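Local coordinates for protein Rab GDP-dissociation inhibitor (Saccharomyces cerevisiae, PDB 2BCG) that inhibits release of GDP from the Rab GTPase Sec4 and extracts GDP-bound Ypt7 from vacuolar membranes, working in the yeast secretory pathway, at residues I366-E371 and I377-A382; L330-P335 and F383-P388. One frame throughout, in Å; residues are numbered along the deposited sequence. Where two conformers were deposited one is given.

Both interactions pack the short helical region that follows strand 362-369 onto one face of the same mixed beta sheet. Interaction 1 joins the first part of that region to the very strand it leaves, and interaction 2 carries the next turn to strand 330-334, with strand 345-351 lying between the two. Both are largely buried, their centres about 10 Å apart, and interaction 1 is nested in the chain loop that interaction 2 closes. Their chemistry differs: interaction 1 runs from an apolar end to a carboxylate bound at the backbone of Glu371, whereas interaction 2 is a small, wholly apolar contact. Ala382 CB joins them, 4.0 Å from Ile334 CD1.

Interaction 1. Residues I366-E371 and I377-A382; sequences ISTIIE and IELEPA
Ile366, Thr368 and Glu371 meet Glu378, Leu379 and Ala382 where a mixed beta sheet is covered by the short helical region that follows one of its inner strands. The chain leaves strand 362-369, turns back and lays 377-382 over the face of the sheet. Glu378 can be followed outward. Its CB and CG only span the gap from the helical backbone, and the chain stays extended beyond CG, which carries the carboxylate to Ile370 and Glu371. CD sits 3.5 Å from Glu371 N. OE1 lies 3.4 Å from Ile370 CG2 and is also hydrogen-bonded by Thr372 OG1. OE2 accepts the backbone N-H of Glu371 at 2.9 Å; the bond is nearly straight (167°) and arrives on the syn side, 23° out of the carboxylate plane. The same oxygen forms a salt bridge with Arg341 NH1, a charge that probably eases the approach of the Glu371 carboxylate, whose OE2 is held by Lys342 N. A leucine in place of Glu378 would probably leave the Glu371 N-H without its acceptor and Arg341 without its carboxylate mate. Toward the other end the contact is apolar. Leu379 runs alongside Thr368 and Ile366, pointing the other way, and its CD2 touches Thr368 CG2 at 3.7 Å. Thr368 keeps its hydroxyl apart from this apolar pair: OG1 is anti to the backbone N (chi1 -166°) and bonds Asp344 O, while CG2 meets the leucine. Ile366 CG2 faces two partners, 3.7 Å from Leu379 CD2 and 3.7 Å from Ala382 CB, while CD1, at the end of the other branch, comes to 3.9 Å from the same Ala382 CB.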
loop_
_atom_site.group_PDB
_atom_site.type_symbol
_atom_site.label_atom_id
_atom_site.label_comp_id
_atom_site.label_asym_id
_atom_site.label_seq_id
_atom_site.Cartn_x
_atom_site.Cartn_y
_atom_site.Cartn_z
ATOM N N ILE A 366 -11.649 -0.175 14.911
ATOM C CA ILE A 366 -13.075 0.142 14.920
ATOM C C ILE A 366 -13.203 1.576 14.423
ATOM O O ILE A 366 -12.423 2.455 14.832
ATOM C CB ILE A 366 -13.660 0.062 16.347
ATOM C CG1 ILE A 366 -13.531 -1.370 16.935
ATOM C CG2 ILE A 366 -15.114 0.510 16.355
ATOM C CD1 ILE A 366 -13.680 -1.365 18.453
ATOM N N SER A 367 -14.192 1.838 13.581
ATOM C CA SER A 367 -14.379 3.225 13.137
ATOM C C SER A 367 -15.823 3.547 12.848
ATOM O O SER A 367 -16.604 2.684 12.451
ATOM C CB SER A 367 -13.504 3.529 11.941
ATOM O OG SER A 367 -13.963 2.854 10.823
ATOM N N THR A 368 -16.155 4.823 13.028
ATOM C CA THR A 368 -17.464 5.307 12.631
ATOM C C THR A 368 -17.401 6.823 12.608
ATOM O O THR A 368 -16.467 7.430 13.157
ATOM C CB THR A 368 -18.552 4.819 13.621
ATOM O OG1 THR A 368 -19.859 5.017 13.051
ATOM C CG2 THR A 368 -18.425 5.551 14.973
ATOM N N ILE A 369 -18.369 7.413 11.922
ATOM C CA ILE A 369 -18.580 8.845 11.974
ATOM C C ILE A 369 -19.238 9.166 13.333
ATOM O O ILE A 369 -20.238 8.554 13.726
ATOM C CB ILE A 369 -19.533 9.243 10.828
ATOM C CG1 ILE A 369 -18.867 9.052 9.455
ATOM C CG2 ILE A 369 -20.083 10.666 11.024
ATOM C CD1 ILE A 369 -17.568 9.778 9.271
ATOM N N ILE A 370 -18.622 10.080 14.063
ATOM C CA ILE A 370 -19.090 10.477 15.380
ATOM C C ILE A 370 -20.455 11.147 15.251
ATOM O O ILE A 370 -20.640 12.032 14.404
ATOM C CB ILE A 370 -18.043 11.407 16.044
ATOM C CG1 ILE A 370 -16.788 10.629 16.420
ATOM C CG2 ILE A 370 -18.598 12.102 17.320
ATOM C CD1 ILE A 370 -15.599 11.531 16.700
ATOM N N GLU A 371 -21.403 10.718 16.085
ATOM C CA GLU A 371 -22.736 11.370 16.128
ATOM C C GLU A 371 -23.170 11.777 17.535
ATOM O O GLU A 371 -24.286 12.290 17.715
ATOM C CB GLU A 371 -23.813 10.529 15.440
ATOM C CG GLU A 371 -24.062 9.165 16.098
ATOM C CD GLU A 371 -25.094 8.355 15.348
ATOM O OE1 GLU A 371 -26.198 8.112 15.925
ATOM O OE2 GLU A 371 -24.812 7.978 14.188
ATOM N N ILE A 377 -17.774 6.339 23.901
ATOM C CA ILE A 377 -18.951 5.538 24.267
ATOM C C ILE A 377 -19.701 4.966 23.038
ATOM O O ILE A 377 -20.297 3.879 23.097
ATOM C CB ILE A 377 -19.924 6.344 25.184
ATOM C CG1 ILE A 377 -19.240 6.726 26.513
ATOM C CG2 ILE A 377 -21.265 5.615 25.381
ATOM C CD1 ILE A 377 -17.995 5.907 26.928
ATOM N N GLU A 378 -19.654 5.692 21.919
ATOM C CA GLU A 378 -20.326 5.253 20.694
ATOM C C GLU A 378 -19.773 3.923 20.252
ATOM O O GLU A 378 -20.495 3.126 19.630
ATOM C CB GLU A 378 -20.127 6.256 19.570
ATOM C CG GLU A 378 -20.934 7.518 19.790
ATOM C CD GLU A 378 -20.691 8.548 18.707
ATOM O OE1 GLU A 378 -20.287 9.671 19.072
ATOM O OE2 GLU A 378 -20.894 8.225 17.511
ATOM N N LEU A 379 -18.491 3.693 20.543
ATOM C CA LEU A 379 -17.844 2.444 20.100
ATOM C C LEU A 379 -18.070 1.257 21.025
ATOM O O LEU A 379 -17.670 0.133 20.669
ATOM C CB LEU A 379 -16.341 2.647 19.934
ATOM C CG LEU A 379 -15.978 3.743 18.921
ATOM C CD1 LEU A 379 -14.491 3.713 18.635
ATOM C CD2 LEU A 379 -16.801 3.568 17.638
ATOM N N GLU A 380 -18.658 1.490 22.204
ATOM C CA GLU A 380 -18.824 0.397 23.177
ATOM C C GLU A 380 -19.416 -0.921 22.577
ATOM O O GLU A 380 -18.886 -1.997 22.867
ATOM C CB GLU A 380 -19.561 0.865 24.443
ATOM C CG GLU A 380 -19.542 -0.145 25.628
ATOM C CD GLU A 380 -18.137 -0.560 26.133
ATOM O OE1 GLU A 380 -17.097 0.077 25.820
ATOM O OE2 GLU A 380 -18.083 -1.557 26.894
ATOM N N PRO A 381 -20.508 -0.855 21.771
ATOM C CA PRO A 381 -21.063 -2.110 21.201
ATOM C C PRO A 381 -20.043 -2.864 20.344
ATOM O O PRO A 381 -20.081 -4.095 20.271
ATOM C CB PRO A 381 -22.240 -1.633 20.348
ATOM C CG PRO A 381 -22.595 -0.291 20.881
ATOM C CD PRO A 381 -21.344 0.320 21.409
ATOM N N ALA A 382 -19.148 -2.128 19.703
ATOM C CA ALA A 382 -18.062 -2.762 18.936
ATOM C C ALA A 382 -16.943 -3.281 19.843
ATOM O O ALA A 382 -16.475 -4.388 19.658
ATOM C CB ALA A 382 -17.517 -1.795 17.931
#

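Interaction 2. Residues L330-P335 and F383-P388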
loop_
_atom_site.group_PDB
_atom_site.type_symbol
_atom_site.label_atom_id
_atom_site.label_comp_id
_atom_site.label_asym_id
_atom_site.label_seq_id
_atom_site.Cartn_x
_atom_site.Cartn_y
_atom_site.Cartn_z
ATOM N N LEU A 330 -11.160 -10.250 9.100
ATOM C CA LEU A 330 -12.571 -10.104 8.770
ATOM C C LEU A 330 -12.970 -8.654 8.823
ATOM O O LEU A 330 -12.260 -7.807 9.410
ATOM C CB LEU A 330 -13.483 -10.927 9.697
ATOM C CG LEU A 330 -13.447 -10.525 11.179
ATOM C CD1 LEU A 330 -14.861 -10.483 11.818
ATOM C CD2 LEU A 330 -12.502 -11.398 12.036
ATOM N N GLN A 331 -14.134 -8.374 8.246
ATOM C CA GLN A 331 -14.864 -7.152 8.483
ATOM C C GLN A 331 -16.068 -7.435 9.369
ATOM O O GLN A 331 -16.739 -8.458 9.168
ATOM C CB GLN A 331 -15.376 -6.603 7.140
ATOM C CG GLN A 331 -16.540 -5.607 7.270
ATOM C CD GLN A 331 -16.826 -4.931 5.968
ATOM O OE1 GLN A 331 -16.398 -3.791 5.731
ATOM N NE2 GLN A 331 -17.558 -5.621 5.104
ATOM N N ILE A 332 -16.341 -6.550 10.321
ATOM C CA ILE A 332 -17.664 -6.551 10.939
ATOM C C ILE A 332 -18.399 -5.285 10.513
ATOM O O ILE A 332 -17.807 -4.191 10.551
ATOM C CB ILE A 332 -17.603 -6.607 12.489
ATOM C CG1 ILE A 332 -16.852 -7.854 12.969
ATOM C CG2 ILE A 332 -19.021 -6.597 13.077
ATOM C CD1 ILE A 332 -16.597 -7.855 14.505
ATOM N N ILE A 333 -19.686 -5.442 10.167
ATOM C CA ILE A 333 -20.542 -4.303 9.835
ATOM C C ILE A 333 -21.634 -4.222 10.898
ATOM O O ILE A 333 -22.367 -5.208 11.077
ATOM C CB ILE A 333 -21.245 -4.473 8.460
ATOM C CG1 ILE A 333 -20.230 -4.610 7.334
ATOM C CG2 ILE A 333 -22.163 -3.286 8.162
ATOM C CD1 ILE A 333 -20.812 -5.115 6.034
ATOM N N ILE A 334 -21.742 -3.077 11.584
ATOM C CA ILE A 334 -22.859 -2.877 12.518
ATOM C C ILE A 334 -23.798 -1.873 11.849
ATOM O O ILE A 334 -23.505 -0.676 11.875
ATOM C CB ILE A 334 -22.382 -2.395 13.913
ATOM C CG1 ILE A 334 -21.278 -3.308 14.466
ATOM C CG2 ILE A 334 -23.552 -2.325 14.909
ATOM C CD1 ILE A 334 -20.787 -2.920 15.862
ATOM N N PRO A 335 -24.889 -2.365 11.198
ATOM C CA PRO A 335 -25.822 -1.443 10.523
ATOM C C PRO A 335 -26.449 -0.487 11.512
ATOM O O PRO A 335 -26.743 -0.851 12.651
ATOM C CB PRO A 335 -26.903 -2.381 9.951
ATOM C CG PRO A 335 -26.188 -3.674 9.772
ATOM C CD PRO A 335 -25.319 -3.755 11.021
ATOM N N PHE A 383 -16.524 -2.505 20.849
ATOM C CA PHE A 383 -15.515 -3.017 21.782
ATOM C C PHE A 383 -16.009 -4.316 22.408
ATOM O O PHE A 383 -15.216 -5.242 22.592
ATOM C CB PHE A 383 -15.265 -2.042 22.926
ATOM C CG PHE A 383 -14.466 -0.830 22.558
ATOM C CD1 PHE A 383 -13.343 -0.883 21.745
ATOM C CD2 PHE A 383 -14.839 0.401 23.098
ATOM C CE1 PHE A 383 -12.628 0.302 21.441
ATOM C CE2 PHE A 383 -14.142 1.563 22.781
ATOM C CZ PHE A 383 -13.048 1.517 21.948
ATOM N N LYS A 384 -17.311 -4.384 22.718
ATOM C CA LYS A 384 -17.880 -5.579 23.374
ATOM C C LYS A 384 -17.751 -6.849 22.519
ATOM O O LYS A 384 -17.771 -7.971 23.052
ATOM C CB LYS A 384 -19.342 -5.361 23.702
ATOM C CG LYS A 384 -19.580 -4.675 25.016
ATOM C CD LYS A 384 -21.048 -4.309 25.116
ATOM C CE LYS A 384 -21.521 -4.230 26.551
ATOM N NZ LYS A 384 -22.549 -3.156 26.698
ATOM N N LEU A 385 -17.657 -6.689 21.195
ATOM C CA LEU A 385 -17.577 -7.856 20.297
ATOM C C LEU A 385 -16.178 -8.451 20.313
ATOM O O LEU A 385 -15.970 -9.531 19.800
ATOM C CB LEU A 385 -17.916 -7.459 18.870
ATOM C CG LEU A 385 -19.344 -6.977 18.619
ATOM C CD1 LEU A 385 -19.509 -6.418 17.206
ATOM C CD2 LEU A 385 -20.318 -8.147 18.835
ATOM N N LEU A 386 -15.203 -7.733 20.861
ATOM C CA LEU A 386 -13.807 -8.165 20.686
ATOM C C LEU A 386 -13.237 -9.074 21.742
ATOM O O LEU A 386 -12.148 -9.594 21.558
ATOM C CB LEU A 386 -12.874 -6.950 20.598
ATOM C CG LEU A 386 -13.238 -5.953 19.493
ATOM C CD1 LEU A 386 -12.197 -4.833 19.448
ATOM C CD2 LEU A 386 -13.333 -6.599 18.107
ATOM N N GLY A 387 -13.947 -9.266 22.854
ATOM C CA GLY A 387 -13.330 -9.956 23.978
ATOM C C GLY A 387 -12.298 -9.040 24.679
ATOM O O GLY A 387 -12.247 -7.828 24.441
ATOM N N PRO A 388 -11.468 -9.608 25.571
ATOM C CA PRO A 388 -10.524 -8.745 26.300
ATOM C C PRO A 388 -9.565 -7.998 25.364
ATOM O O PRO A 388 -9.051 -8.552 24.414
ATOM C CB PRO A 388 -9.775 -9.724 27.207
ATOM C CG PRO A 388 -10.725 -10.884 27.383
ATOM C CD PRO A 388 -11.437 -11.002 26.059
#
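Leu385, Ile332 and Ile334 make this contact, in which the turn after helix 380-383 packs on strand 330-334 of the mixed beta sheet. Leu385 gives up the largest area and does so through a single methyl, CD1. Its CG is anti to the carbonyl carbon (chi1 -65°) and the chain goes on extended (chi2 172°), which sends CD1 across to the strand. The two isoleucines, two positions apart on the strand, both turn their side chains to this face of the sheet. They receive the leucine differently. Ile332 crosses it obliquely and offers its branch methyl, CG2, at 4.2 Å, whereas Ile334 meets it tip to tip through the far end of its longer branch. The turn that presents Leu385 is closed by a backbone bond of 3.0 Å from Leu386 N to Phe383 O. Around this apolar patch, Ile332 also packs on Val347 and Ile349 of strand 345-351, and Ile334 on Phe121 and Leu339, so the leucine meets side chains already embedded in the sheet and its surroundings. The nearest approach is between the terminal methyls Ile334 CD1 and Leu385 CD1, at 4.0 Å.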